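PDB 5Z4G: SAHS4 from Ramazzottius varieornatus, which is a zinc-binding, secreted heat-soluble protein of a tardigrade that probably acts as a molecular shield when water is scarce. Local coordinates for residues Trp38-Asn46 with Phe145-Lys153; Asp102-Cys110 with Thr119-Asn127. One frame throughout, in Å; residues are numbered along the deposited sequence. Where two conformers were deposited one is given.

Interaction 1 (Trp38-Asn46 with Phe145-Lys153); sequences WEAFVKAAN and FTSNGVTGK
Phe145 turns the edge of its ring onto Phe41, CD2 standing over the centre of the Phe41 face in a T-shaped stack with centroids 4.8 Å apart and planes 77° apart. The other face of Phe41 is covered by Ala45 CB from its own helix, while the Val150 carbonyl oxygen lies in the ring plane, 3.4 Å from Phe41 CD1. Phe41 reaches this slot because CG lies anti to the backbone N (chi1 -177°). Next to the stack, Phe145 CE2 meets the rim of the Trp38 indole at CZ3, 3.9 Å away. Gly152 leaves the space that Phe145 occupies, since a CB there would collide with the ring. In this fatty-acid-binding-protein-like barrel, helix 38-44 thus rests on the hairpin of strands 140-147 and 150-159, whose type I' turn runs from Ser147 to Val150. Were Phe41 an alanine, a gap would probably open between helix and hairpin, and the Phe145 edge would lose the face it meets. Packing is also close at Val150, whose CG2 presses to 3.4 Å from Ala44 CB. Toward the turn the contact becomes looser, polar and more exposed: the Asn148 amide donates a nearly straight bond (170°) from ND2 to Ala44 O, 3.0 Å long, with the oxygen in the amide plane. Ser147, by contrast, is buried, and its OG bonds to Glu129 O.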
ATOM      1  N   TRP A  38      -0.881  14.662  -4.637  1.00 23.68           N
ATOM      2  CA  TRP A  38       0.498  14.163  -4.697  1.00 23.43           C
ATOM      3  C   TRP A  38       1.570  15.216  -4.442  1.00 26.76           C
ATOM      4  O   TRP A  38       2.508  14.954  -3.683  1.00 26.35           O
ATOM      5  CB  TRP A  38       0.765  13.456  -6.030  1.00 23.56           C
ATOM      6  CG  TRP A  38       2.102  12.761  -6.130  1.00 24.33           C
ATOM      7  CD1 TRP A  38       3.086  13.021  -7.039  1.00 25.61           C
ATOM      8  CD2 TRP A  38       2.590  11.689  -5.304  1.00 24.63           C
ATOM      9  NE1 TRP A  38       4.154  12.176  -6.840  1.00 26.84           N
ATOM     10  CE2 TRP A  38       3.877  11.346  -5.786  1.00 25.98           C
ATOM     11  CE3 TRP A  38       2.065  10.980  -4.206  1.00 25.75           C
ATOM     12  CZ2 TRP A  38       4.656  10.330  -5.203  1.00 25.65           C
ATOM     13  CZ3 TRP A  38       2.842   9.967  -3.622  1.00 26.38           C
ATOM     14  CH2 TRP A  38       4.122   9.651  -4.130  1.00 25.80           C
ATOM     15  N   GLU A  39       1.428  16.393  -5.067  1.00 28.14           N
ATOM     16  CA  GLU A  39       2.407  17.474  -4.918  1.00 32.08           C
ATOM     17  C   GLU A  39       2.581  17.862  -3.449  1.00 31.04           C
ATOM     18  O   GLU A  39       3.709  17.913  -2.957  1.00 34.37           O
ATOM     19  CB  GLU A  39       2.057  18.705  -5.769  1.00 37.41           C
ATOM     20  CG  GLU A  39       3.247  19.635  -5.995  1.00 44.96           C
ATOM     21  CD  GLU A  39       2.873  21.032  -6.474  1.00 48.84           C
ATOM     22  OE1 GLU A  39       3.560  21.538  -7.381  1.00 49.26           O
ATOM     23  OE2 GLU A  39       1.915  21.635  -5.946  1.00 51.12           O
ATOM     24  N   ALA A  40       1.461  18.099  -2.765  1.00 29.60           N
ATOM     25  CA  ALA A  40       1.461  18.445  -1.340  1.00 29.09           C
ATOM     26  C   ALA A  40       2.028  17.327  -0.453  1.00 30.31           C
ATOM     27  O   ALA A  40       2.761  17.614   0.499  1.00 31.40           O
ATOM     28  CB  ALA A  40       0.060  18.838  -0.879  1.00 29.77           C
ATOM     29  N   PHE A  41       1.695  16.070  -0.778  1.00 27.94           N
ATOM     30  CA  PHE A  41       2.192  14.903  -0.036  1.00 25.22           C
ATOM     31  C   PHE A  41       3.698  14.723  -0.174  1.00 25.62           C
ATOM     32  O   PHE A  41       4.379  14.476   0.817  1.00 26.78           O
ATOM     33  CB  PHE A  41       1.453  13.609  -0.425  1.00 23.62           C
ATOM     34  CG  PHE A  41       1.887  12.397   0.370  1.00 22.68           C
ATOM     35  CD1 PHE A  41       1.323  12.129   1.619  1.00 20.66           C
ATOM     36  CD2 PHE A  41       2.872  11.531  -0.119  1.00 22.80           C
ATOM     37  CE1 PHE A  41       1.727  11.020   2.365  1.00 20.72           C
ATOM     38  CE2 PHE A  41       3.280  10.422   0.620  1.00 22.61           C
ATOM     39  CZ  PHE A  41       2.709  10.165   1.865  1.00 21.01           C
ATOM     40  N   VAL A  42       4.200  14.832  -1.406  1.00 26.50           N
ATOM     41  CA  VAL A  42       5.635  14.761  -1.683  1.00 28.48           C
ATOM     42  C   VAL A  42       6.416  15.757  -0.807  1.00 29.90           C
ATOM     43  O   VAL A  42       7.420  15.391  -0.189  1.00 31.62           O
ATOM     44  CB  VAL A  42       5.914  14.941  -3.203  1.00 29.25           C
ATOM     45  CG1 VAL A  42       7.352  15.353  -3.484  1.00 31.87           C
ATOM     46  CG2 VAL A  42       5.587  13.658  -3.951  1.00 30.02           C
ATOM     47  N   LYS A  43       5.915  16.993  -0.729  1.00 30.67           N
ATOM     48  CA  LYS A  43       6.564  18.071   0.027  1.00 32.91           C
ATOM     49  C   LYS A  43       6.518  17.813   1.539  1.00 32.14           C
ATOM     50  O   LYS A  43       7.554  17.832   2.205  1.00 34.01           O
ATOM     51  CB  LYS A  43       5.943  19.434  -0.323  1.00 35.61           C
ATOM     52  CG  LYS A  43       6.651  20.636   0.294  1.00 38.85           C
ATOM     53  CD  LYS A  43       5.817  21.903   0.178  1.00 44.48           C
ATOM     54  CE  LYS A  43       6.419  23.043   0.992  1.00 47.28           C
ATOM     55  NZ  LYS A  43       5.591  24.278   0.934  1.00 51.19           N
ATOM     56  N   ALA A  44       5.320  17.558   2.061  1.00 31.09           N
ATOM     57  CA  ALA A  44       5.121  17.362   3.497  1.00 30.84           C
ATOM     58  C   ALA A  44       5.725  16.068   4.050  1.00 30.95           C
ATOM     59  O   ALA A  44       6.281  16.067   5.154  1.00 31.59           O
ATOM     60  CB  ALA A  44       3.649  17.449   3.836  1.00 29.52           C
ATOM     61  N   ALA A  45       5.619  14.982   3.284  1.00 29.45           N
ATOM     62  CA  ALA A  45       6.123  13.672   3.715  1.00 31.11           C
ATOM     63  C   ALA A  45       7.586  13.460   3.325  1.00 31.97           C
ATOM     64  O   ALA A  45       8.166  12.401   3.608  1.00 32.81           O
ATOM     65  CB  ALA A  45       5.241  12.546   3.181  1.00 28.96           C
ATOM     66  N   ASN A  46       8.170  14.484   2.691  1.00 31.97           N
ATOM     67  CA  ASN A  46       9.574  14.505   2.283  1.00 32.92           C
ATOM     68  C   ASN A  46       9.937  13.279   1.451  1.00 31.07           C
ATOM     69  O   ASN A  46      10.886  12.552   1.762  1.00 32.60           O
ATOM     70  CB  ASN A  46      10.503  14.687   3.497  1.00 36.78           C
ATOM     71  CG  ASN A  46      10.161  15.918   4.314  1.00 37.13           C
ATOM     72  OD1 ASN A  46       9.809  15.818   5.491  1.00 41.82           O
ATOM     73  ND2 ASN A  46      10.248  17.089   3.689  1.00 39.19           N
ATOM     74  N   PHE A 145      -3.382   7.614   1.900  1.00 13.51           N
ATOM     75  CA  PHE A 145      -2.172   7.601   2.722  1.00 13.05           C
ATOM     76  C   PHE A 145      -1.927   8.962   3.345  1.00 13.09           C
ATOM     77  O   PHE A 145      -1.992   9.985   2.656  1.00 15.20           O
ATOM     78  CB  PHE A 145      -0.941   7.111   1.935  1.00 15.40           C
ATOM     79  CG  PHE A 145      -0.860   7.623   0.527  1.00 16.53           C
ATOM     80  CD1 PHE A 145      -1.471   6.921  -0.520  1.00 18.16           C
ATOM     81  CD2 PHE A 145      -0.145   8.785   0.230  1.00 17.45           C
ATOM     82  CE1 PHE A 145      -1.385   7.382  -1.825  1.00 20.49           C
ATOM     83  CE2 PHE A 145      -0.065   9.247  -1.073  1.00 19.74           C
ATOM     84  CZ  PHE A 145      -0.684   8.546  -2.098  1.00 19.83           C
ATOM     85  N   THR A 146      -1.653   8.961   4.648  1.00 11.26           N
ATOM     86  CA  THR A 146      -1.438  10.196   5.398  1.00 12.04           C
ATOM     87  C   THR A 146      -0.104  10.125   6.111  1.00 11.59           C
ATOM     88  O   THR A 146       0.179   9.135   6.786  1.00 11.96           O
ATOM     89  CB  THR A 146      -2.576  10.436   6.409  1.00 12.75           C
ATOM     90  OG1 THR A 146      -3.830  10.422   5.713  1.00 14.97           O
ATOM     91  CG2 THR A 146      -2.407  11.789   7.151  1.00 13.53           C
ATOM     92  N   SER A 147       0.697  11.178   5.967  1.00 12.59           N
ATOM     93  CA  SER A 147       1.967  11.280   6.671  1.00 14.10           C
ATOM     94  C   SER A 147       2.292  12.739   6.912  1.00 14.95           C
ATOM     95  O   SER A 147       2.117  13.567   6.010  1.00 16.20           O
ATOM     96  CB  SER A 147       3.089  10.613   5.869  1.00 15.66           C
ATOM     97  OG  SER A 147       4.269  10.552   6.645  1.00 16.33           O
ATOM     98  N   ASN A 148       2.752  13.051   8.127  1.00 15.73           N
ATOM     99  CA  ASN A 148       3.102  14.435   8.510  1.00 17.37           C
ATOM    100  C   ASN A 148       1.949  15.399   8.229  1.00 16.47           C
ATOM    101  O   ASN A 148       2.156  16.553   7.806  1.00 18.36           O
ATOM    102  CB  ASN A 148       4.387  14.904   7.798  1.00 20.33           C
ATOM    103  CG  ASN A 148       5.643  14.215   8.310  1.00 22.44           C
ATOM    104  OD1 ASN A 148       5.647  13.571   9.361  1.00 22.43           O
ATOM    105  ND2 ASN A 148       6.729  14.362   7.561  1.00 24.01           N
ATOM    106  N   GLY A 149       0.732  14.903   8.453  1.00 16.28           N
ATOM    107  CA  GLY A 149      -0.478  15.703   8.321  1.00 16.43           C
ATOM    108  C   GLY A 149      -1.084  15.870   6.940  1.00 16.43           C
ATOM    109  O   GLY A 149      -2.130  16.507   6.814  1.00 17.97           O
ATOM    110  N   VAL A 150      -0.448  15.317   5.905  1.00 15.98           N
ATOM    111  CA  VAL A 150      -0.972  15.456   4.533  1.00 16.24           C
ATOM    112  C   VAL A 150      -1.431  14.119   3.985  1.00 15.19           C
ATOM    113  O   VAL A 150      -0.757  13.103   4.165  1.00 14.66           O
ATOM    114  CB  VAL A 150       0.019  16.181   3.590  1.00 18.05           C
ATOM    115  CG1 VAL A 150      -0.495  16.238   2.155  1.00 19.74           C
ATOM    116  CG2 VAL A 150       0.226  17.611   4.074  1.00 19.95           C
ATOM    117  N   THR A 151      -2.590  14.152   3.331  1.00 15.25           N
ATOM    118  CA  THR A 151      -3.230  12.972   2.779  1.00 15.79           C
ATOM    119  C   THR A 151      -3.191  12.984   1.257  1.00 16.25           C
ATOM    120  O   THR A 151      -3.553  13.975   0.619  1.00 17.80           O
ATOM    121  CB  THR A 151      -4.687  12.874   3.273  1.00 16.10           C
ATOM    122  OG1 THR A 151      -4.686  12.779   4.695  1.00 16.77           O
ATOM    123  CG2 THR A 151      -5.379  11.650   2.715  1.00 18.31           C
ATOM    124  N   GLY A 152      -2.726  11.873   0.696  1.00 15.31           N
ATOM    125  CA  GLY A 152      -2.841  11.593  -0.727  1.00 15.25           C
ATOM    126  C   GLY A 152      -3.791  10.434  -0.965  1.00 15.30           C
ATOM    127  O   GLY A 152      -4.059   9.652  -0.062  1.00 15.07           O
ATOM    128  N   LYS A 153      -4.321  10.329  -2.178  1.00 15.55           N
ATOM    129  CA  LYS A 153      -5.236   9.236  -2.516  1.00 15.68           C
ATOM    130  C   LYS A 153      -4.894   8.712  -3.890  1.00 15.38           C
ATOM    131  O   LYS A 153      -4.758   9.476  -4.841  1.00 18.80           O
ATOM    132  CB  LYS A 153      -6.703   9.690  -2.469  1.00 19.24           C
ATOM    133  CG  LYS A 153      -7.160  10.286  -1.144  1.00 25.30           C
ATOM    134  CD  LYS A 153      -8.525  10.943  -1.249  1.00 34.29           C
ATOM    135  CE  LYS A 153      -8.908  11.616   0.063  1.00 38.56           C
ATOM    136  NZ  LYS A 153     -10.370  11.905   0.132  1.00 42.99           N
TER

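Interaction 2 (Asp102-Cys110 with Thr119-Asn127); sequences DGVDLKYVC and TKINIPSKN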
ATOM      1  N   ASP A 102      16.780  -0.034   0.450  1.00 25.30           N
ATOM      2  CA  ASP A 102      18.014   0.766   0.377  1.00 26.14           C
ATOM      3  C   ASP A 102      18.502   1.176   1.774  1.00 25.78           C
ATOM      4  O   ASP A 102      18.796   2.346   2.023  1.00 26.16           O
ATOM      5  CB  ASP A 102      17.837   1.995  -0.544  1.00 28.08           C
ATOM      6  CG  ASP A 102      17.581   1.622  -2.003  1.00 29.70           C
ATOM      7  OD1 ASP A 102      18.058   0.562  -2.465  1.00 28.60           O
ATOM      8  OD2 ASP A 102      16.909   2.416  -2.700  1.00 32.80           O
ATOM      9  N   GLY A 103      18.550   0.195   2.679  1.00 26.08           N
ATOM     10  CA  GLY A 103      19.037   0.389   4.046  1.00 27.26           C
ATOM     11  C   GLY A 103      18.186   1.246   4.971  1.00 24.31           C
ATOM     12  O   GLY A 103      18.691   1.754   5.974  1.00 25.58           O
ATOM     13  N   VAL A 104      16.908   1.413   4.636  1.00 21.81           N
ATOM     14  CA  VAL A 104      15.963   2.157   5.477  1.00 21.01           C
ATOM     15  C   VAL A 104      14.911   1.166   5.985  1.00 19.88           C
ATOM     16  O   VAL A 104      14.173   0.590   5.184  1.00 21.51           O
ATOM     17  CB  VAL A 104      15.268   3.308   4.695  1.00 22.76           C
ATOM     18  CG1 VAL A 104      14.284   4.054   5.585  1.00 23.83           C
ATOM     19  CG2 VAL A 104      16.289   4.288   4.118  1.00 23.76           C
ATOM     20  N   ASP A 105      14.851   0.975   7.306  1.00 19.38           N
ATOM     21  CA  ASP A 105      13.892   0.061   7.936  1.00 19.42           C
ATOM     22  C   ASP A 105      12.528   0.702   8.121  1.00 18.58           C
ATOM     23  O   ASP A 105      12.411   1.868   8.511  1.00 19.11           O
ATOM     24  CB  ASP A 105      14.398  -0.438   9.295  1.00 22.72           C
ATOM     25  CG  ASP A 105      15.495  -1.495   9.180  1.00 26.83           C
ATOM     26  OD1 ASP A 105      15.914  -1.855   8.054  1.00 28.32           O
ATOM     27  OD2 ASP A 105      15.944  -1.971  10.243  1.00 31.53           O
ATOM     28  N   LEU A 106      11.505  -0.096   7.854  1.00 18.80           N
ATOM     29  CA  LEU A 106      10.121   0.304   7.952  1.00 20.51           C
ATOM     30  C   LEU A 106       9.443  -0.748   8.827  1.00 20.22           C
ATOM     31  O   LEU A 106       9.538  -1.942   8.544  1.00 24.51           O
ATOM     32  CB  LEU A 106       9.527   0.331   6.540  1.00 23.30           C
ATOM     33  CG  LEU A 106       8.086   0.710   6.226  1.00 25.29           C
ATOM     34  CD1 LEU A 106       8.013   1.346   4.845  1.00 25.92           C
ATOM     35  CD2 LEU A 106       7.154  -0.490   6.332  1.00 26.73           C
ATOM     36  N   LYS A 107       8.790  -0.300   9.894  1.00 18.06           N
ATOM     37  CA  LYS A 107       7.986  -1.173  10.745  1.00 16.35           C
ATOM     38  C   LYS A 107       6.517  -0.959  10.412  1.00 14.26           C
ATOM     39  O   LYS A 107       6.081   0.168  10.206  1.00 16.41           O
ATOM     40  CB  LYS A 107       8.238  -0.874  12.222  1.00 19.62           C
ATOM     41  CG  LYS A 107       9.651  -1.176  12.688  1.00 22.96           C
ATOM     42  CD  LYS A 107       9.810  -0.889  14.173  1.00 27.43           C
ATOM     43  CE  LYS A 107      11.269  -0.961  14.584  1.00 31.89           C
ATOM     44  NZ  LYS A 107      11.447  -0.737  16.045  1.00 35.81           N
ATOM     45  N   TYR A 108       5.747  -2.036  10.340  1.00 13.24           N
ATOM     46  CA  TYR A 108       4.324  -1.890  10.031  1.00 11.79           C
ATOM     47  C   TYR A 108       3.435  -2.888  10.764  1.00 11.49           C
ATOM     48  O   TYR A 108       3.889  -3.964  11.148  1.00 12.76           O
ATOM     49  CB  TYR A 108       4.083  -1.995   8.512  1.00 12.89           C
ATOM     50  CG  TYR A 108       4.205  -3.405   7.986  1.00 13.46           C
ATOM     51  CD1 TYR A 108       5.447  -3.924   7.613  1.00 14.09           C
ATOM     52  CD2 TYR A 108       3.075  -4.240   7.899  1.00 14.74           C
ATOM     53  CE1 TYR A 108       5.566  -5.223   7.155  1.00 15.85           C
ATOM     54  CE2 TYR A 108       3.183  -5.543   7.448  1.00 16.97           C
ATOM     55  CZ  TYR A 108       4.428  -6.026   7.073  1.00 17.95           C
ATOM     56  OH  TYR A 108       4.533  -7.313   6.620  1.00 20.50           O
ATOM     57  N   VAL A 109       2.168  -2.515  10.942  0.73 11.22           N
ATOM     58  CA  VAL A 109       1.136  -3.412  11.468  0.73 11.75           C
ATOM     59  C   VAL A 109      -0.123  -3.238  10.627  0.73 10.93           C
ATOM     60  O   VAL A 109      -0.564  -2.107  10.397  0.73 11.43           O
ATOM     61  CB  VAL A 109       0.782  -3.125  12.951  0.73 13.60           C
ATOM     62  CG1 VAL A 109      -0.229  -4.148  13.456  0.73 12.48           C
ATOM     63  CG2 VAL A 109       2.019  -3.144  13.835  0.73 15.82           C
ATOM     64  N   CYS A 110      -0.692  -4.353  10.177  1.00 11.31           N
ATOM     65  CA  CYS A 110      -1.949  -4.346   9.424  1.00 11.87           C
ATOM     66  C   CYS A 110      -3.106  -4.726  10.321  1.00 11.19           C
ATOM     67  O   CYS A 110      -3.003  -5.658  11.109  1.00 12.36           O
ATOM     68  CB  CYS A 110      -1.892  -5.327   8.264  1.00 12.97           C
ATOM     69  SG  CYS A 110      -0.709  -4.845   7.008  1.00 14.44           S
ATOM     70  N   THR A 119      -2.960  -0.074   7.218  1.00 10.39           N
ATOM     71  CA  THR A 119      -1.556  -0.364   7.440  1.00  9.91           C
ATOM     72  C   THR A 119      -0.948   0.842   8.133  1.00 10.33           C
ATOM     73  O   THR A 119      -0.962   1.951   7.592  1.00 12.14           O
ATOM     74  CB  THR A 119      -0.814  -0.687   6.121  1.00 10.99           C
ATOM     75  OG1 THR A 119      -1.497  -1.757   5.461  1.00 12.54           O
ATOM     76  CG2 THR A 119       0.640  -1.091   6.395  1.00 10.83           C
ATOM     77  N   LYS A 120      -0.431   0.622   9.339  1.00  9.94           N
ATOM     78  CA  LYS A 120       0.231   1.678  10.100  1.00 10.86           C
ATOM     79  C   LYS A 120       1.722   1.444   9.990  1.00 11.42           C
ATOM     80  O   LYS A 120       2.211   0.347  10.278  1.00 12.39           O
ATOM     81  CB  LYS A 120      -0.249   1.680  11.557  1.00 12.91           C
ATOM     82  CG  LYS A 120      -1.723   2.057  11.699  1.00 17.59           C
ATOM     83  CD  LYS A 120      -2.171   2.210  13.141  1.00 22.99           C
ATOM     84  CE  LYS A 120      -3.685   2.357  13.207  1.00 25.81           C
ATOM     85  NZ  LYS A 120      -4.142   2.813  14.548  1.00 30.45           N
ATOM     86  N   ILE A 121       2.430   2.475   9.538  1.00 11.96           N
ATOM     87  CA  ILE A 121       3.845   2.392   9.206  1.00 13.10           C
ATOM     88  C   ILE A 121       4.650   3.376  10.061  1.00 14.37           C
ATOM     89  O   ILE A 121       4.242   4.519  10.248  1.00 16.03           O
ATOM     90  CB  ILE A 121       4.062   2.706   7.707  1.00 13.77           C
ATOM     91  CG1 ILE A 121       3.348   1.661   6.841  1.00 13.53           C
ATOM     92  CG2 ILE A 121       5.546   2.792   7.366  1.00 15.26           C
ATOM     93  CD1 ILE A 121       3.158   2.066   5.397  1.00 15.38           C
ATOM     94  N   ASN A 122       5.793   2.920  10.562  1.00 14.70           N
ATOM     95  CA  ASN A 122       6.763   3.789  11.226  1.00 17.14           C
ATOM     96  C   ASN A 122       8.141   3.599  10.606  1.00 16.98           C
ATOM     97  O   ASN A 122       8.583   2.468  10.391  1.00 17.32           O
ATOM     98  CB  ASN A 122       6.796   3.512  12.738  1.00 21.25           C
ATOM     99  CG  ASN A 122       7.538   4.589  13.529  1.00 27.05           C
ATOM    100  OD1 ASN A 122       7.600   5.760  13.135  1.00 30.72           O
ATOM    101  ND2 ASN A 122       8.094   4.194  14.665  1.00 30.34           N
ATOM    102  N   ILE A 123       8.791   4.723  10.295  1.00 17.61           N
ATOM    103  CA  ILE A 123      10.186   4.749   9.856  1.00 19.58           C
ATOM    104  C   ILE A 123      10.972   5.451  10.973  1.00 21.15           C
ATOM    105  O   ILE A 123      11.039   6.694  11.017  1.00 22.71           O
ATOM    106  CB  ILE A 123      10.386   5.442   8.481  1.00 21.49           C
ATOM    107  CG1 ILE A 123       9.503   4.794   7.397  1.00 21.67           C
ATOM    108  CG2 ILE A 123      11.861   5.403   8.084  1.00 21.90           C
ATOM    109  CD1 ILE A 123       9.405   5.579   6.099  1.00 24.85           C
ATOM    110  N   PRO A 124      11.536   4.659  11.908  1.00 24.13           N
ATOM    111  CA  PRO A 124      12.226   5.229  13.072  1.00 26.31           C
ATOM    112  C   PRO A 124      13.378   6.161  12.698  1.00 27.85           C
ATOM    113  O   PRO A 124      13.539   7.205  13.338  1.00 30.88           O
ATOM    114  CB  PRO A 124      12.731   3.992  13.819  1.00 28.31           C
ATOM    115  CG  PRO A 124      11.764   2.928  13.451  1.00 28.58           C
ATOM    116  CD  PRO A 124      11.454   3.187  12.002  1.00 24.89           C
ATOM    117  N   SER A 125      14.133   5.812  11.651  1.00 29.11           N
ATOM    118  CA  SER A 125      15.302   6.606  11.225  1.00 30.07           C
ATOM    119  C   SER A 125      14.948   8.023  10.752  1.00 30.32           C
ATOM    120  O   SER A 125      15.776   8.931  10.847  1.00 33.19           O
ATOM    121  CB  SER A 125      16.116   5.870  10.156  1.00 31.84           C
ATOM    122  OG  SER A 125      15.335   5.588   9.009  1.00 30.58           O
ATOM    123  N   LYS A 126      13.715   8.191  10.268  1.00 27.18           N
ATOM    124  CA  LYS A 126      13.194   9.485   9.810  1.00 28.04           C
ATOM    125  C   LYS A 126      12.221  10.132  10.803  1.00 27.36           C
ATOM    126  O   LYS A 126      11.749  11.252  10.570  1.00 30.49           O
ATOM    127  CB  LYS A 126      12.505   9.324   8.450  1.00 28.64           C
ATOM    128  CG  LYS A 126      13.456   9.088   7.288  1.00 32.11           C
ATOM    129  CD  LYS A 126      12.699   9.042   5.968  1.00 33.58           C
ATOM    130  CE  LYS A 126      13.648   9.027   4.779  1.00 36.23           C
ATOM    131  NZ  LYS A 126      14.372   7.733   4.629  1.00 35.14           N
ATOM    132  N   ASN A 127      11.926   9.426  11.901  1.00 26.32           N
ATOM    133  CA  ASN A 127      10.916   9.832  12.891  1.00 26.97           C
ATOM    134  C   ASN A 127       9.570  10.159  12.216  1.00 24.86           C
ATOM    135  O   ASN A 127       8.928  11.173  12.515  1.00 26.60           O
ATOM    136  CB  ASN A 127      11.423  10.991  13.772  1.00 30.91           C
ATOM    137  CG  ASN A 127      10.543  11.240  14.984  1.00 34.78           C
ATOM    138  OD1 ASN A 127       9.991  10.307  15.571  1.00 36.74           O
ATOM    139  ND2 ASN A 127      10.406  12.509  15.365  1.00 35.78           N
TER
HETATM  140  O   HOH W   1      14.155   3.326   9.988  1.00 29.36           O
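A beta hairpin of the antiparallel barrel, formed by strands 104-113 and 116-123, brings Lys107 opposite Asn122 and Val109 opposite Lys120 as hydrogen-bonded pairs. Lys107 N reaches Asn122 O at 2.8 Å, and the returning bond from Asn122 N to Lys107 O is equally short. At the next hydrogen-bonded pair, Val109 N and Lys120 O are 2.9 Å apart; the reciprocal bond, from Lys120 N to Val109 O, is nearly straight at 176°. Between these rungs Tyr108 faces Ile121 in a non-hydrogen-bonded pair, where the CA of Tyr108 comes within 3.1 Å of Lys120 O in a CA-H...O contact.

Tyr108, Cys110, Thr119 and Ile121 project from one face of the sheet. Tyr108 CG sits between the backbone N and the carbonyl carbon (chi1 74°), and its ring leads away from the partner strand to pack on Thr89 and Phe91 of strand 86-91. Thr119 OG1 hydrogen-bonds a tetraethylene glycol, probably left from crystallisation. The tightest apolar meeting joins Ile121 CG2 to the branch point of Leu106, 3.5 Å from CG, with both Leu106 methyls also in contact. The opposite face carries Lys107, Val109, Lys120 and Asn122; there the extended Lys107 chain crosses the Pro124 ring at about a right angle, its CE coming up to Pro124 CG.

Toward Val104 the strands part and direct pairing gives way to side chains and solvent. Val104 CG1 touches Ile123 CG2 at 3.7 Å, and a water spans the widened gap, donating to Asp105 O at 2.7 Å and accepting from Ser125 N at 3.0 Å.

Overall arrangement
From the N terminus, the chain first passes strand 26-30 and then enters helix 38-44, which waits almost a hundred residues for its partner in interaction 1. In between, strands 62-66 to 97-101 are laid down, and the short hairpin of interaction 2 closes after only eight intervening residues. Strand 128-137 then leads to strands 140-147 and 150-159, where the long loop of interaction 1 is completed. The small loop therefore lies wholly within the large one, without crossing. Interaction 2 pairs neighbouring strands of the sheet, whereas interaction 1 sets a helix against it. Their centres lie about 16 Å apart and they do not touch; strand 128-137 lies between the two hairpins.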